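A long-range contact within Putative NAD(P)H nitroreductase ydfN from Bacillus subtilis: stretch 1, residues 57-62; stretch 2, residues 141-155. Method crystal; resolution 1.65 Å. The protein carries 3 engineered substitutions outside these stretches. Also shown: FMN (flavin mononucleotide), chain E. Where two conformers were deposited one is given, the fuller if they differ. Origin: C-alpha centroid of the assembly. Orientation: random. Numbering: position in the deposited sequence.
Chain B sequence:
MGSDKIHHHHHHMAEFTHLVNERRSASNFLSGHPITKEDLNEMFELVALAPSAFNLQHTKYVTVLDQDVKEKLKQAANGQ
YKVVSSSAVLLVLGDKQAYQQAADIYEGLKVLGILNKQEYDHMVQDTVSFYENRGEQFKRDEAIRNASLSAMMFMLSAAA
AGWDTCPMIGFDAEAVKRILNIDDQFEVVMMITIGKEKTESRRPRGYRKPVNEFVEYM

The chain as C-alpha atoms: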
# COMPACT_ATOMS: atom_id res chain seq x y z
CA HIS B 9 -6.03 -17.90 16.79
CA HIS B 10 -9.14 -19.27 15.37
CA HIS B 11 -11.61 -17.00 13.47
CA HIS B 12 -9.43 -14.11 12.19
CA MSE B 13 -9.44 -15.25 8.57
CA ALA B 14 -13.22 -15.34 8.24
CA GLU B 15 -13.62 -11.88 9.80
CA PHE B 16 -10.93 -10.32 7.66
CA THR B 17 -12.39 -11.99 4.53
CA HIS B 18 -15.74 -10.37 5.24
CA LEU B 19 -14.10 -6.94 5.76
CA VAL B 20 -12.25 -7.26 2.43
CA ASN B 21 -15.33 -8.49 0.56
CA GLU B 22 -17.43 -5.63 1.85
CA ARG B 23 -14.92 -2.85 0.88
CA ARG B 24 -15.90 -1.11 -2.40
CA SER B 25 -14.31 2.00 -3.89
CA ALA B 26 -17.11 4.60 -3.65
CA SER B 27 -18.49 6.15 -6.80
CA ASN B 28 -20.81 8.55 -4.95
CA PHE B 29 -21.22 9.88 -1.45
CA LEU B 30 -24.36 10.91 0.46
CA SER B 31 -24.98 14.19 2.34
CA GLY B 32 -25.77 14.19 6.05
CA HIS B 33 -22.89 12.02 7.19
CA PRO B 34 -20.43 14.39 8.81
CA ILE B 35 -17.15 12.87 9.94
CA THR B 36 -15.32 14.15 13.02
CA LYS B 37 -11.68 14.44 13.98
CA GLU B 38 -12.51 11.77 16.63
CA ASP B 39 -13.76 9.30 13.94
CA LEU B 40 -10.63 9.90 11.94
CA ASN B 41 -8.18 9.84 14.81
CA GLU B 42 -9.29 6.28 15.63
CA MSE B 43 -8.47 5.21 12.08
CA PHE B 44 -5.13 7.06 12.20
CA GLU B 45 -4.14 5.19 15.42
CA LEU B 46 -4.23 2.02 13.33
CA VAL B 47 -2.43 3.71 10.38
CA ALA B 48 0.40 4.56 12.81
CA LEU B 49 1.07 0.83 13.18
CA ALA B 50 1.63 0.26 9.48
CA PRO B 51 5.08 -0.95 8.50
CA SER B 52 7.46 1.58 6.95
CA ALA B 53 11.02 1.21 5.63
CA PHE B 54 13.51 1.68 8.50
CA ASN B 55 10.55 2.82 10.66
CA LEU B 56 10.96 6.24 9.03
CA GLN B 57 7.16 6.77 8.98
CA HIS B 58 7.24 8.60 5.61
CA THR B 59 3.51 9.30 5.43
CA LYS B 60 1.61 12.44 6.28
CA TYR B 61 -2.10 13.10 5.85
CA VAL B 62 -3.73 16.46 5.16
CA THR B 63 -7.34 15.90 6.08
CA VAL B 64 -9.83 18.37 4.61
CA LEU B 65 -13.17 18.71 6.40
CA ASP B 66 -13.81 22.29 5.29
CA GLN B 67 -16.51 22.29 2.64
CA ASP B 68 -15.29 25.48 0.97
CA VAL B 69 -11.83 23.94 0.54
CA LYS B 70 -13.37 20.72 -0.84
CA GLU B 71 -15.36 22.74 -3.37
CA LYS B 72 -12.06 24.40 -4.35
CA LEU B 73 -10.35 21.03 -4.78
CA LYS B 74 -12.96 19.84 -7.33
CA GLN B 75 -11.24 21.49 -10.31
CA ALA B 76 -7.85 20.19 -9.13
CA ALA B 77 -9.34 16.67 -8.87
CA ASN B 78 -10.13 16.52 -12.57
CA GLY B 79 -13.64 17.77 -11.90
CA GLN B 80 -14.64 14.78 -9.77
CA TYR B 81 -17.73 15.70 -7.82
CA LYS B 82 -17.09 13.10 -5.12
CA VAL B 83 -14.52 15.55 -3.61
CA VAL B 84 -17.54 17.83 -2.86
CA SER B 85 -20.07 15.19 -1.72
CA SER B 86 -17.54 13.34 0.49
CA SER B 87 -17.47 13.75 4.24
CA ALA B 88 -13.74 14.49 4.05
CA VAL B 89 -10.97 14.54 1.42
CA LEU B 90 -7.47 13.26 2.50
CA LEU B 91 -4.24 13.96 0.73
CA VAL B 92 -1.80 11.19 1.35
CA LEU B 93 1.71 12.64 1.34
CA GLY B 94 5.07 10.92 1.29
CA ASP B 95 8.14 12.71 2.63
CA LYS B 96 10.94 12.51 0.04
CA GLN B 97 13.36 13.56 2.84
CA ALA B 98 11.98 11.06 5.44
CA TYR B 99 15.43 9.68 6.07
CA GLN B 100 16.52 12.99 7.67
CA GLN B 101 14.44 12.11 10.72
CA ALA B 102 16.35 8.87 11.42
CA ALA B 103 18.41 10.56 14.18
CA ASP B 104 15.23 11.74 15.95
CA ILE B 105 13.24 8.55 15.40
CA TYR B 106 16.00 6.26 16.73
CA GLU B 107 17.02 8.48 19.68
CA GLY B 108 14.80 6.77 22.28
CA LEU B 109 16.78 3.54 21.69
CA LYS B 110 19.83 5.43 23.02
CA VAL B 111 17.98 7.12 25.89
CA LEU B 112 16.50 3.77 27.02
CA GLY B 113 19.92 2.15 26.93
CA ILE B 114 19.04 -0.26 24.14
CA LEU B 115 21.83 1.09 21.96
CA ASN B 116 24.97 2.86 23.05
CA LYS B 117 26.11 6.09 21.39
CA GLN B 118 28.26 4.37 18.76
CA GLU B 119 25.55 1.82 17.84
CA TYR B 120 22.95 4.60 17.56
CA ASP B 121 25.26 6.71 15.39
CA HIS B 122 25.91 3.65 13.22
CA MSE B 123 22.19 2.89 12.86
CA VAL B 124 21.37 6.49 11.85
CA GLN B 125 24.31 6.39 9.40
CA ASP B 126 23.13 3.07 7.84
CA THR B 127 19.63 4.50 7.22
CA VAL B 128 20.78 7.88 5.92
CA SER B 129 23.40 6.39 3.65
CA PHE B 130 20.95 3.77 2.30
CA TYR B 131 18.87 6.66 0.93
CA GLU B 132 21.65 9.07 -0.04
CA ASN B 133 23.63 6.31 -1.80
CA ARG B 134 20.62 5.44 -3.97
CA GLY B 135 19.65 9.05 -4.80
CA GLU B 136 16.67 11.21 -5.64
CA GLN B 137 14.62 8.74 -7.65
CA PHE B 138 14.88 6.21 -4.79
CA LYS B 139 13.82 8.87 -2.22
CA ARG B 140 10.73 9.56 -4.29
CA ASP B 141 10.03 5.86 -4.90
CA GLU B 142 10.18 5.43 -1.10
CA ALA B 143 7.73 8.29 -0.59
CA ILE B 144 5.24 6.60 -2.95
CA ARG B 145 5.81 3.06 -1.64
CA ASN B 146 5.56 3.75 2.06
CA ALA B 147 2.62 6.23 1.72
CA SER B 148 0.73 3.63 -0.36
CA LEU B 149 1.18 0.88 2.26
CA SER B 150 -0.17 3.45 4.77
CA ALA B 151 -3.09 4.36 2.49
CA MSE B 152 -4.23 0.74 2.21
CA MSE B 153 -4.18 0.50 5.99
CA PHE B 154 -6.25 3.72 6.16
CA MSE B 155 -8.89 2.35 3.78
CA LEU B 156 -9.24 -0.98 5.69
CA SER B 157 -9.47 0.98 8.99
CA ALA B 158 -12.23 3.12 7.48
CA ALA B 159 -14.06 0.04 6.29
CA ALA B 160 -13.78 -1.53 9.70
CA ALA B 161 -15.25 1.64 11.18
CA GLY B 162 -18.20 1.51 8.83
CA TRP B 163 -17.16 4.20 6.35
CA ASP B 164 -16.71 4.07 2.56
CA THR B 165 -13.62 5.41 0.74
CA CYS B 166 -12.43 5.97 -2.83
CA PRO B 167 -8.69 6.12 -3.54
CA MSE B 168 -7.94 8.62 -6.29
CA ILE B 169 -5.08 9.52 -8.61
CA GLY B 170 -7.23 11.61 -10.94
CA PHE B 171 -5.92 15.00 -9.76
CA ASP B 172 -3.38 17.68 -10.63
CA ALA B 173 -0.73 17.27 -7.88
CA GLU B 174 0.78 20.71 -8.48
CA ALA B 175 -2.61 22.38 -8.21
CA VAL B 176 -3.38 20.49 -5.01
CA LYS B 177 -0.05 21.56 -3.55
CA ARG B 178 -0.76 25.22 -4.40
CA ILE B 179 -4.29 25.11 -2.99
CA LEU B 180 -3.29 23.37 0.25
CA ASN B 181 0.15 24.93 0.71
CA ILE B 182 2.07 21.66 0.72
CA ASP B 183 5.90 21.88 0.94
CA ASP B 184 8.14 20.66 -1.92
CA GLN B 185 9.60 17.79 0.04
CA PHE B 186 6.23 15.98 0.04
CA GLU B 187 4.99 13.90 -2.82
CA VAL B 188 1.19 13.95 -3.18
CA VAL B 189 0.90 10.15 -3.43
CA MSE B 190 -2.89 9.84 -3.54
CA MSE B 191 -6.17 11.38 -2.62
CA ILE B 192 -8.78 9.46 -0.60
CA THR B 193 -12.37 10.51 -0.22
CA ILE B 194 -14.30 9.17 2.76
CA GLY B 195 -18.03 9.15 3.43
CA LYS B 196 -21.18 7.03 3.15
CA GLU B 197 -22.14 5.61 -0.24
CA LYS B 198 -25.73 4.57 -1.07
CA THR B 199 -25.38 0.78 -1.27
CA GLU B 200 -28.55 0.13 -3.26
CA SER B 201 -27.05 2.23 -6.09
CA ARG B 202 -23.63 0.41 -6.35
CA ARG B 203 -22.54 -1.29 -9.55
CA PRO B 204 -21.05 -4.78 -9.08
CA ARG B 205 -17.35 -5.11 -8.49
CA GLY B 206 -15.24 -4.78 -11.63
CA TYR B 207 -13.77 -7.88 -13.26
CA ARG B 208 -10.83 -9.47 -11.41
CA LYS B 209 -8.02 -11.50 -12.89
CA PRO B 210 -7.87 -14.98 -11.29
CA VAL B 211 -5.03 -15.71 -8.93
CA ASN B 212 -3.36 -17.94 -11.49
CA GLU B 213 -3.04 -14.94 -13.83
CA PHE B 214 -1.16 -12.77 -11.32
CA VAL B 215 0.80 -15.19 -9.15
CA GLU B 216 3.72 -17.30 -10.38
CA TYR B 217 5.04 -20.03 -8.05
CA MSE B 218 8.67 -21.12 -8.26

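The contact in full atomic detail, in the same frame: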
# COMPACT_ATOMS: atom_id res chain seq x y z
N GLN B 57 8.50 6.18 8.85
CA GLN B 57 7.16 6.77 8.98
C GLN B 57 7.01 8.00 8.01
O GLN B 57 6.73 9.14 8.39
CB GLN B 57 6.92 7.10 10.43
CG GLN B 57 6.93 5.89 11.31
CD GLN B 57 7.07 6.24 12.79
OE1 GLN B 57 6.13 6.74 13.37
NE2 GLN B 57 8.28 6.03 13.37
N HIS B 58 7.18 7.68 6.73
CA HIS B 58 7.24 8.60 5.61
C HIS B 58 5.96 9.40 5.38
O HIS B 58 6.00 10.45 4.75
CB HIS B 58 7.55 7.87 4.30
CG HIS B 58 8.73 6.97 4.37
ND1 HIS B 58 8.76 5.83 5.16
CD2 HIS B 58 9.92 6.99 3.71
CE1 HIS B 58 9.91 5.21 4.99
NE2 HIS B 58 10.64 5.90 4.12
N THR B 59 4.83 8.87 5.84
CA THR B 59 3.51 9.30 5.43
C THR B 59 2.97 10.41 6.30
O THR B 59 3.07 10.37 7.55
CB THR B 59 2.50 8.11 5.40
OG1 THR B 59 3.08 6.97 4.78
CG2 THR B 59 1.19 8.45 4.62
N LYS B 60 2.41 11.42 5.64
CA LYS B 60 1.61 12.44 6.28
C LYS B 60 0.24 12.49 5.62
O LYS B 60 0.10 12.14 4.42
CB LYS B 60 2.30 13.80 6.28
CG LYS B 60 3.53 13.86 7.20
CD LYS B 60 3.89 15.30 7.69
CE LYS B 60 4.65 15.27 9.04
NZ LYS B 60 4.52 16.53 9.81
N TYR B 61 -0.76 12.88 6.38
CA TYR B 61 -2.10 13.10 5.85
C TYR B 61 -2.57 14.54 6.06
O TYR B 61 -2.44 15.08 7.19
CB TYR B 61 -3.13 12.16 6.47
CG TYR B 61 -2.91 10.68 6.18
CD1 TYR B 61 -1.99 9.94 6.89
CD2 TYR B 61 -3.69 10.03 5.24
CE1 TYR B 61 -1.77 8.61 6.62
CE2 TYR B 61 -3.51 8.71 4.96
CZ TYR B 61 -2.55 7.99 5.66
OH TYR B 61 -2.41 6.68 5.34
N VAL B 62 -3.04 15.19 5.00
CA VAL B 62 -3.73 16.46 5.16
C VAL B 62 -5.19 16.11 4.98
O VAL B 62 -5.61 15.64 3.90
CB VAL B 62 -3.28 17.48 4.18
CG1 VAL B 62 -4.14 18.74 4.33
CG2 VAL B 62 -1.79 17.77 4.41
N ASP B 141 10.62 7.20 -4.88
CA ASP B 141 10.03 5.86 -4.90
C ASP B 141 9.57 5.47 -3.48
O ASP B 141 8.48 4.89 -3.31
CB ASP B 141 11.03 4.79 -5.33
CG ASP B 141 11.44 4.86 -6.77
OD1 ASP B 141 10.82 5.64 -7.54
OD2 ASP B 141 12.40 4.11 -7.11
N GLU B 142 10.42 5.77 -2.50
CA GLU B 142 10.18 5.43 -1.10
C GLU B 142 9.00 6.20 -0.55
O GLU B 142 8.17 5.65 0.20
CB GLU B 142 11.45 5.67 -0.27
CG GLU B 142 12.39 4.49 -0.36
CD GLU B 142 11.85 3.26 0.36
OE1 GLU B 142 11.91 3.20 1.61
OE2 GLU B 142 11.35 2.35 -0.31
N ALA B 143 8.88 7.45 -0.95
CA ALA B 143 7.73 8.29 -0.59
C ALA B 143 6.44 7.63 -1.08
O ALA B 143 5.47 7.53 -0.33
CB ALA B 143 7.87 9.66 -1.20
N ILE B 144 6.42 7.22 -2.35
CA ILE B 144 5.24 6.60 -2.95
C ILE B 144 4.94 5.25 -2.32
O ILE B 144 3.81 4.97 -1.92
CB ILE B 144 5.42 6.49 -4.47
CG1 ILE B 144 5.51 7.88 -5.10
CG2 ILE B 144 4.28 5.66 -5.09
CD1 ILE B 144 5.91 7.83 -6.60
N ARG B 145 5.98 4.43 -2.14
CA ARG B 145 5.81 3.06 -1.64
C ARG B 145 5.28 3.06 -0.21
O ARG B 145 4.30 2.40 0.10
CB ARG B 145 7.10 2.30 -1.78
CG ARG B 145 7.13 0.95 -1.10
CD ARG B 145 8.26 0.03 -1.71
NE ARG B 145 9.49 0.79 -1.89
CZ ARG B 145 10.13 0.96 -3.03
NH1 ARG B 145 9.79 0.29 -4.13
NH2 ARG B 145 11.17 1.76 -3.06
N ASN B 146 5.93 3.78 0.66
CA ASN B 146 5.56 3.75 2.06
C ASN B 146 4.20 4.43 2.28
O ASN B 146 3.36 3.94 3.08
CB ASN B 146 6.65 4.33 2.92
CG ASN B 146 7.84 3.43 3.01
OD1 ASN B 146 7.81 2.42 3.71
ND2 ASN B 146 8.89 3.74 2.21
N ALA B 147 3.92 5.56 1.58
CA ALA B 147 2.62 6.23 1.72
C ALA B 147 1.49 5.32 1.20
O ALA B 147 0.37 5.35 1.68
CB ALA B 147 2.55 7.59 1.02
N SER B 148 1.77 4.49 0.20
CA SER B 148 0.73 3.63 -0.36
C SER B 148 0.39 2.45 0.55
O SER B 148 -0.76 2.07 0.67
CB SER B 148 1.13 3.18 -1.81
OG SER B 148 1.21 4.28 -2.71
N LEU B 149 1.41 1.86 1.19
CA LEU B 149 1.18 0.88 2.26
C LEU B 149 0.24 1.52 3.32
O LEU B 149 -0.70 0.89 3.79
CB LEU B 149 2.48 0.50 2.91
CG LEU B 149 3.44 -0.37 2.09
CD1 LEU B 149 4.79 -0.39 2.83
CD2 LEU B 149 2.95 -1.82 1.88
N SER B 150 0.58 2.74 3.74
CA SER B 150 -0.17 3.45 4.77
C SER B 150 -1.62 3.67 4.30
O SER B 150 -2.57 3.45 5.05
CB SER B 150 0.51 4.81 5.03
OG SER B 150 -0.11 5.47 6.10
N ALA B 151 -1.77 4.07 3.04
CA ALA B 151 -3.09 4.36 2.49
C ALA B 151 -3.98 3.13 2.50
O ALA B 151 -5.18 3.22 2.73
CB ALA B 151 -2.93 4.92 1.08
N MSE B 152 -3.44 1.95 2.19
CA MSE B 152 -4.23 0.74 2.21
C MSE B 152 -4.72 0.44 3.62
O MSE B 152 -5.86 0.04 3.85
CB MSE B 152 -3.45 -0.42 1.64
CG MSE B 152 -4.19 -1.71 1.54
SE MSE B 152 -5.47 -1.76 0.04
CE MSE B 152 -7.14 -1.41 0.95
N MSE B 153 -3.82 0.63 4.59
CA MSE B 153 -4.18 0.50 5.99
C MSE B 153 -5.28 1.49 6.37
O MSE B 153 -6.24 1.14 7.07
CB MSE B 153 -2.95 0.64 6.91
CG MSE B 153 -3.29 0.59 8.36
SE MSE B 153 -3.67 -1.15 8.94
CE MSE B 153 -1.77 -1.83 9.22
N PHE B 154 -5.17 2.73 5.90
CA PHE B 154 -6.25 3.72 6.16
C PHE B 154 -7.61 3.22 5.64
O PHE B 154 -8.61 3.27 6.35
CB PHE B 154 -5.95 5.09 5.57
CG PHE B 154 -7.08 6.08 5.84
CD1 PHE B 154 -7.21 6.67 7.10
CD2 PHE B 154 -8.10 6.26 4.93
CE1 PHE B 154 -8.28 7.47 7.38
CE2 PHE B 154 -9.19 7.06 5.22
CZ PHE B 154 -9.26 7.67 6.46
N MSE B 155 -7.64 2.78 4.40
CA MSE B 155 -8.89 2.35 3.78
C MSE B 155 -9.52 1.15 4.52
O MSE B 155 -10.73 1.11 4.66
CB MSE B 155 -8.69 2.15 2.26
CG MSE B 155 -8.43 3.43 1.58
SE MSE B 155 -8.44 3.08 -0.35
CE MSE B 155 -6.55 2.56 -0.54
N1 FMN E . 12.95 -5.12 7.33
C2 FMN E . 14.13 -5.81 7.15
O2 FMN E . 14.54 -6.55 8.05
N3 FMN E . 14.85 -5.67 5.97
C4 FMN E . 14.43 -4.82 4.96
O4 FMN E . 15.03 -4.90 3.86
C4A FMN E . 13.21 -4.11 5.16
N5 FMN E . 12.73 -3.24 4.18
C5A FMN E . 11.49 -2.62 4.37
C6 FMN E . 10.95 -1.81 3.35
C7 FMN E . 9.72 -1.13 3.50
C7M FMN E . 8.91 -0.81 2.26
C8 FMN E . 9.02 -1.31 4.69
C8M FMN E . 7.53 -1.19 4.66
C9 FMN E . 9.54 -2.12 5.71
C9A FMN E . 10.78 -2.79 5.58
N10 FMN E . 11.28 -3.61 6.58
C10 FMN E . 12.48 -4.28 6.35
C1' FMN E . 10.62 -3.66 7.96
C2' FMN E . 10.64 -2.30 8.72
O2' FMN E . 11.90 -2.07 9.34
C3' FMN E . 9.51 -2.31 9.77
O3' FMN E . 8.26 -2.32 9.05
C4' FMN E . 9.60 -1.20 10.84
O4' FMN E . 10.81 -1.24 11.58
C5' FMN E . 8.51 -1.27 11.93
O5' FMN E . 8.33 -2.57 12.52
P FMN E . 6.81 -3.09 12.67
O1P FMN E . 6.77 -4.42 13.24
O2P FMN E . 6.12 -2.25 13.62
O3P FMN E . 6.33 -3.08 11.28

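A strand laid across a helix tends to spend its side chains alternately, one toward the helix and the next away from it, and Thr59 to Tyr61 of this nitroreductase illustrate the rule. Strand 59-62 crosses helix 141-155 at 61° between their N-to-C directions, with the axes 8.4 Å apart at closest approach. About 379 Å² is buried, counting both sides.

Gln57 points away and takes no part. His58, in the loop just before the strand, turns its ring over the helix. Asn146 lies over one face of that ring: its CB sits 3.8 Å from the centroid of the His58 ring, a CH-pi contact, and its ND2 comes within 3.3 Å of His58 CE1. The amide is held there from within the helix, since Asn146 ND2 donates to Glu142 O at 2.9 Å and, weakly, to Glu142 OE1 at 3.1 Å. Glu142 is anchored in turn by a salt bridge from Arg145 NH2 to Glu142 OE2, 2.8 Å long.

At Thr59 the backbones draw nearest, with Thr59 CA only 4.9 Å from Ala147 CA. The small side chain of Ala147 suits such closeness, and Thr59 OG1 reaches 3.2 Å from Ala147 CA and 3.4 Å from Ser150 CB.

Lys60 points away, completing the alternation, and Tyr61 returns to the helix. Its long side chain ends in a hydrogen bond between the stretches, Tyr61 OH to Ser150 OG at 2.7 Å, in which either hydroxyl could be the donor. Ser150 OG lies near the plane of the ring, at its edge, where the phenol oxygen projects. One turn on, Phe154 adds apolar packing, with Tyr61 CE2 4.4 Å from Phe154 CB and the two rings inclined at 40°. Val62 is out of reach.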